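Local coordinates for uncharacterized protein PA1789 (Pseudomonas aeruginosa, PDB 3MT0) that is of unknown function but belongs to the universal stress protein A family and is probably required for resistance to DNA-damaging agents, at residues 13-18 with 93-98; 80-85 with 117-122. All coordinates share one frame; numbering follows the deposited sequence.

Interaction 1: 13-18 with 93-98; sequences VIEPDQ and IIKQHF
Val13 and Lys95 lie side by side, their CA atoms 5.2 Å apart, where two neighbouring parallel strands, 9-13 and 92-96, reach their C-terminal ends in the first half of this tandem Usp-type α/β fold. Val13 N donates to Ile94 O at 2.9 Å in an almost straight bond (172° at the hydrogen). One step further on the strands part, and a water takes over the pairing: it donates to Val13 O and accepts from Gln96 N. Strand 92-96 is an inner strand of the sheet, with strand 123-126 on its other side, while 13-18 turns away as the loop leading to helix 22-34.

Val13 lies against the aliphatic part of Lys95, its CB 3.9 Å from Lys95 CG. The lysine chain stays extended until a bend at its last torsion; its ammonium makes a salt bridge with Asp112, whereas Glu15 OE2 is 4.1 Å from Lys95 NZ, beyond salt-bridge range. A second water ties Glu15 OE2 to Gln96 O.

The loop closes over Phe98. A bend at chi2 (-76°) folds Gln18 back so that its amide lies nearly parallel to the ring, the planes 10° apart, while Gln18 CG makes a CH-pi contact over the same face. Gln96 CG covers the opposite face, leaving the ring sandwiched between two glutamine side chains. Glu15 passes obliquely beside it with its carboxylate plane turned steeply from the ring, and Glu15 CG comes within 3.5 Å of Phe98 CE2.

Interaction 2: 80-85 with 117-122; sequences TIIAEQ and RFAPCP
Ile82 and Gln85, one helical turn apart on helix 77-88, meet the end of helix 110-118 and the loop that leads from it into strand 123-126, part of the helical layer over the mixed, largely parallel sheet of the Usp-type α/β fold. Ile82 CD1 reaches the backbone where the second helix ends, 3.7 Å from both Phe118 C and Ala119 N, and also packs on Phe118 CB. Its other branch, CG2, lies 4.2 Å from Pro120 CD.

Gln85 covers the next part of the loop. With CG anti to the backbone N (chi1 176°) and a bend at chi2, the side chain runs past the proline ring in the opposite direction, bringing OE1 within 3.4 Å of Pro120 CG. Its aliphatic part lies against the thiol, Gln85 CG being 3.8 Å from Cys121 SG. Pro120 CG and Cys121 SG both approach from one side of the amide plane, the proline nearer OE1, and the amide nitrogen donates to Cys90 O.

Beyond this shell, helix 277-289 covers part of the contact: Ala287 touches Ile82, and Leu283 touches both Phe118 and Pro120. Lys275 NZ donates to Ala119 O just past the helix end. On the sheet side, Cys121 rests on Ile93. The water between the segments accepts from Gln85 NE2 at 3.2 Å and donates to Pro120 O at 3.0 Å.

Overall arrangement
Interactions 1 and 2 have centres about 14 Å apart. Strand 92-96 of interaction 1 lies, along the chain, between the two helices of interaction 2, 77-88 and 110-118; the segments therefore alternate along the chain, in the α/β succession of the fold. Interaction 1 joins neighbouring strands at their C-terminal ends; interaction 2 joins parts of the layer packed on one face of that sheet. Their junction is Ile93: its N lies 3.1 Å from Pro122 O, a probable hydrogen bond, and its CD1 lies 3.7 Å from Cys121 SG. Ile81 forms a second bridge, its CD1 3.8 Å from Val13 CG2 and its CG2 3.9 Å from Ile93 CG2.

Interaction 1: 13-18 with 93-98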
loop_
_atom_site.group_PDB
_atom_site.type_symbol
_atom_site.label_atom_id
_atom_site.label_comp_id
_atom_site.label_asym_id
_atom_site.label_seq_id
_atom_site.Cartn_x
_atom_site.Cartn_y
_atom_site.Cartn_z
ATOM N N VAL A 13 5.945 8.840 -8.357
ATOM C CA VAL A 13 5.337 10.136 -8.648
ATOM C C VAL A 13 6.148 11.252 -8.009
ATOM O O VAL A 13 6.258 11.331 -6.792
ATOM C CB VAL A 13 3.886 10.181 -8.166
ATOM C CG1 VAL A 13 3.250 11.561 -8.432
ATOM C CG2 VAL A 13 3.095 9.072 -8.854
ATOM N N ILE A 14 6.756 12.076 -8.857
ATOM C CA ILE A 14 7.619 13.169 -8.415
ATOM C C ILE A 14 6.858 14.489 -8.458
ATOM O O ILE A 14 6.329 14.867 -9.508
ATOM C CB ILE A 14 8.859 13.288 -9.341
ATOM C CG1 ILE A 14 9.663 11.975 -9.358
ATOM C CG2 ILE A 14 9.750 14.429 -8.895
ATOM C CD1 ILE A 14 10.298 11.634 -8.013
ATOM N N GLU A 15 6.816 15.185 -7.320
ATOM C CA GLU A 15 6.182 16.504 -7.216
ATOM C C GLU A 15 7.206 17.613 -7.451
ATOM O O GLU A 15 8.328 17.547 -6.945
ATOM C CB GLU A 15 5.563 16.679 -5.828
ATOM C CG GLU A 15 4.388 15.768 -5.539
ATOM C CD GLU A 15 3.060 16.436 -5.816
ATOM O OE1 GLU A 15 3.054 17.656 -6.076
ATOM O OE2 GLU A 15 2.018 15.746 -5.772
ATOM N N PRO A 16 6.824 18.639 -8.228
ATOM C CA PRO A 16 7.741 19.735 -8.573
ATOM C C PRO A 16 7.965 20.808 -7.492
ATOM O O PRO A 16 9.058 21.382 -7.461
ATOM C CB PRO A 16 7.077 20.373 -9.803
ATOM C CG PRO A 16 5.630 20.027 -9.675
ATOM C CD PRO A 16 5.600 18.653 -9.045
ATOM N N ASP A 17 6.974 21.068 -6.636
ATOM C CA ASP A 17 6.999 22.253 -5.766
ATOM C C ASP A 17 6.873 21.987 -4.261
ATOM O O ASP A 17 6.513 22.886 -3.499
ATOM C CB ASP A 17 5.874 23.207 -6.165
ATOM C CG ASP A 17 5.975 23.658 -7.606
ATOM O OD1 ASP A 17 7.058 24.145 -8.000
ATOM O OD2 ASP A 17 4.970 23.530 -8.338
ATOM N N GLN A 18 7.154 20.766 -3.824
ATOM C CA GLN A 18 7.031 20.439 -2.406
ATOM C C GLN A 18 8.410 20.419 -1.741
ATOM O O GLN A 18 9.434 20.387 -2.428
ATOM C CB GLN A 18 6.329 19.088 -2.242
ATOM C CG GLN A 18 4.936 19.047 -2.856
ATOM C CD GLN A 18 3.900 19.767 -2.004
ATOM O OE1 GLN A 18 4.200 20.242 -0.906
ATOM N NE2 GLN A 18 2.670 19.839 -2.504
ATOM N N ILE A 93 3.036 1.650 -7.654
ATOM C CA ILE A 93 3.009 3.107 -7.752
ATOM C C ILE A 93 3.302 3.666 -6.378
ATOM O O ILE A 93 2.682 3.233 -5.391
ATOM C CB ILE A 93 1.628 3.609 -8.192
ATOM C CG1 ILE A 93 1.321 3.137 -9.609
ATOM C CG2 ILE A 93 1.525 5.165 -8.070
ATOM C CD1 ILE A 93 -0.127 3.347 -10.022
ATOM N N ILE A 94 4.272 4.574 -6.292
ATOM C CA ILE A 94 4.543 5.259 -5.032
ATOM C C ILE A 94 4.221 6.742 -5.185
ATOM O O ILE A 94 4.728 7.407 -6.091
ATOM C CB ILE A 94 6.011 5.127 -4.598
ATOM C CG1 ILE A 94 6.419 3.661 -4.529
ATOM C CG2 ILE A 94 6.235 5.816 -3.239
ATOM C CD1 ILE A 94 7.885 3.458 -4.185
ATOM N N LYS A 95 3.370 7.246 -4.300
ATOM C CA LYS A 95 2.981 8.645 -4.310
ATOM C C LYS A 95 2.908 9.187 -2.900
ATOM O O LYS A 95 2.385 8.533 -2.013
ATOM C CB LYS A 95 1.637 8.848 -5.011
ATOM C CG LYS A 95 1.300 10.337 -5.197
ATOM C CD LYS A 95 -0.018 10.539 -5.923
ATOM C CE LYS A 95 -0.338 12.038 -6.078
ATOM N NZ LYS A 95 -0.547 12.707 -4.756
ATOM N N GLN A 96 3.430 10.387 -2.698
ATOM C CA GLN A 96 3.326 11.020 -1.397
ATOM C C GLN A 96 1.989 11.719 -1.233
ATOM O O GLN A 96 1.483 12.396 -2.142
ATOM C CB GLN A 96 4.477 12.002 -1.155
ATOM C CG GLN A 96 4.356 12.736 0.174
ATOM C CD GLN A 96 5.650 13.389 0.619
ATOM O OE1 GLN A 96 6.634 13.416 -0.112
ATOM N NE2 GLN A 96 5.657 13.905 1.842
ATOM N N HIS A 97 1.408 11.527 -0.055
ATOM C CA HIS A 97 0.199 12.223 0.348
ATOM C C HIS A 97 0.513 13.646 0.779
ATOM O O HIS A 97 1.367 13.875 1.631
ATOM C CB HIS A 97 -0.439 11.445 1.499
ATOM C CG HIS A 97 -1.488 12.208 2.251
ATOM N ND1 HIS A 97 -2.630 12.696 1.655
ATOM C CD2 HIS A 97 -1.578 12.534 3.562
ATOM C CE1 HIS A 97 -3.374 13.304 2.565
ATOM N NE2 HIS A 97 -2.759 13.219 3.731
ATOM N N PHE A 98 -0.183 14.595 0.161
ATOM C CA PHE A 98 -0.111 16.000 0.544
ATOM C C PHE A 98 -1.547 16.458 0.736
ATOM O O PHE A 98 -2.259 16.690 -0.243
ATOM C CB PHE A 98 0.543 16.839 -0.558
ATOM C CG PHE A 98 2.004 16.544 -0.780
ATOM C CD1 PHE A 98 2.959 17.002 0.110
ATOM C CD2 PHE A 98 2.425 15.833 -1.897
ATOM C CE1 PHE A 98 4.302 16.746 -0.096
ATOM C CE2 PHE A 98 3.763 15.569 -2.107
ATOM C CZ PHE A 98 4.707 16.031 -1.213
HETATM O O HOH W 1 4.898 11.997 -4.611
HETATM O O HOH W 2 2.607 13.448 -4.658
#

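Interaction 2: 80-85 with 117-122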
loop_
_atom_site.group_PDB
_atom_site.type_symbol
_atom_site.label_atom_id
_atom_site.label_comp_id
_atom_site.label_asym_id
_atom_site.label_seq_id
_atom_site.Cartn_x
_atom_site.Cartn_y
_atom_site.Cartn_z
ATOM N N THR A 80 -3.184 10.527 -15.460
ATOM C CA THR A 80 -1.820 10.586 -15.972
ATOM C C THR A 80 -0.963 9.494 -15.326
ATOM O O THR A 80 -0.220 8.782 -16.008
ATOM C CB THR A 80 -1.186 11.957 -15.718
ATOM O OG1 THR A 80 -2.005 12.987 -16.301
ATOM C CG2 THR A 80 0.224 12.020 -16.335
ATOM N N ILE A 81 -1.082 9.349 -14.011
ATOM C CA ILE A 81 -0.322 8.327 -13.295
ATOM C C ILE A 81 -0.640 6.921 -13.794
ATOM O O ILE A 81 0.251 6.122 -14.056
ATOM C CB ILE A 81 -0.579 8.434 -11.775
ATOM C CG1 ILE A 81 -0.017 9.762 -11.271
ATOM C CG2 ILE A 81 0.039 7.239 -11.008
ATOM C CD1 ILE A 81 -0.441 10.122 -9.883
ATOM N N ILE A 82 -1.925 6.623 -13.935
ATOM C CA ILE A 82 -2.320 5.283 -14.337
ATOM C C ILE A 82 -1.919 4.998 -15.790
ATOM O O ILE A 82 -1.460 3.903 -16.101
ATOM C CB ILE A 82 -3.818 5.043 -14.084
ATOM C CG1 ILE A 82 -4.073 4.964 -12.578
ATOM C CG2 ILE A 82 -4.281 3.767 -14.768
ATOM C CD1 ILE A 82 -5.546 4.964 -12.197
ATOM N N ALA A 83 -2.047 5.993 -16.659
ATOM C CA ALA A 83 -1.612 5.826 -18.039
ATOM C C ALA A 83 -0.118 5.521 -18.092
ATOM O O ALA A 83 0.317 4.703 -18.887
ATOM C CB ALA A 83 -1.932 7.067 -18.851
ATOM N N GLU A 84 0.668 6.209 -17.268
ATOM C CA GLU A 84 2.104 5.931 -17.209
ATOM C C GLU A 84 2.389 4.515 -16.694
ATOM O O GLU A 84 3.267 3.828 -17.203
ATOM C CB GLU A 84 2.815 6.961 -16.329
ATOM C CG GLU A 84 4.294 7.101 -16.623
ATOM C CD GLU A 84 4.566 7.754 -17.980
ATOM O OE1 GLU A 84 3.603 8.207 -18.661
ATOM O OE2 GLU A 84 5.757 7.807 -18.369
ATOM N N GLN A 85 1.663 4.092 -15.664
ATOM C CA GLN A 85 1.863 2.766 -15.103
ATOM C C GLN A 85 1.629 1.717 -16.178
ATOM O O GLN A 85 2.350 0.721 -16.269
ATOM C CB GLN A 85 0.930 2.556 -13.884
ATOM C CG GLN A 85 0.992 1.155 -13.267
ATOM C CD GLN A 85 0.071 0.171 -13.963
ATOM O OE1 GLN A 85 -0.942 0.562 -14.561
ATOM N NE2 GLN A 85 0.417 -1.117 -13.893
ATOM N N ARG A 117 -8.656 3.969 -6.305
ATOM C CA ARG A 117 -9.793 3.200 -6.781
ATOM C C ARG A 117 -9.455 2.472 -8.071
ATOM O O ARG A 117 -9.812 1.308 -8.260
ATOM C CB ARG A 117 -10.977 4.137 -6.996
ATOM C CG ARG A 117 -12.274 3.465 -7.376
ATOM C CD ARG A 117 -13.442 4.413 -7.113
ATOM N NE ARG A 117 -13.447 4.892 -5.731
ATOM C CZ ARG A 117 -13.303 6.163 -5.363
ATOM N NH1 ARG A 117 -13.156 7.118 -6.274
ATOM N NH2 ARG A 117 -13.316 6.485 -4.075
ATOM N N PHE A 118 -8.725 3.140 -8.959
ATOM C CA PHE A 118 -8.565 2.593 -10.296
ATOM C C PHE A 118 -7.208 1.994 -10.648
ATOM O O PHE A 118 -7.081 1.326 -11.671
ATOM C CB PHE A 118 -8.992 3.622 -11.329
ATOM C CG PHE A 118 -10.454 3.935 -11.262
ATOM C CD1 PHE A 118 -11.392 2.991 -11.658
ATOM C CD2 PHE A 118 -10.897 5.153 -10.770
ATOM C CE1 PHE A 118 -12.751 3.269 -11.585
ATOM C CE2 PHE A 118 -12.249 5.438 -10.699
ATOM C CZ PHE A 118 -13.176 4.494 -11.106
ATOM N N ALA A 119 -6.202 2.229 -9.814
ATOM C CA ALA A 119 -4.880 1.675 -10.101
ATOM C C ALA A 119 -4.915 0.149 -10.141
ATOM O O ALA A 119 -5.364 -0.503 -9.184
ATOM C CB ALA A 119 -3.866 2.164 -9.082
ATOM N N PRO A 120 -4.443 -0.440 -11.246
ATOM C CA PRO A 120 -4.469 -1.901 -11.378
ATOM C C PRO A 120 -3.193 -2.558 -10.851
ATOM O O PRO A 120 -2.652 -3.485 -11.465
ATOM C CB PRO A 120 -4.584 -2.095 -12.889
ATOM C CG PRO A 120 -3.828 -0.939 -13.452
ATOM C CD PRO A 120 -3.986 0.216 -12.487
ATOM N N CYS A 121 -2.719 -2.069 -9.711
ATOM C CA CYS A 121 -1.501 -2.580 -9.098
ATOM C C CYS A 121 -1.439 -2.035 -7.691
ATOM O O CYS A 121 -2.206 -1.130 -7.343
ATOM C CB CYS A 121 -0.253 -2.147 -9.891
ATOM S SG CYS A 121 -0.009 -0.339 -9.936
ATOM N N PRO A 122 -0.536 -2.579 -6.874
ATOM C CA PRO A 122 -0.352 -2.013 -5.533
ATOM C C PRO A 122 -0.003 -0.522 -5.564
ATOM O O PRO A 122 0.738 -0.061 -6.436
ATOM C CB PRO A 122 0.820 -2.820 -4.985
ATOM C CG PRO A 122 0.688 -4.172 -5.673
ATOM C CD PRO A 122 0.248 -3.817 -7.074
HETATM O O HOH W 3 -1.312 -3.819 -14.128
#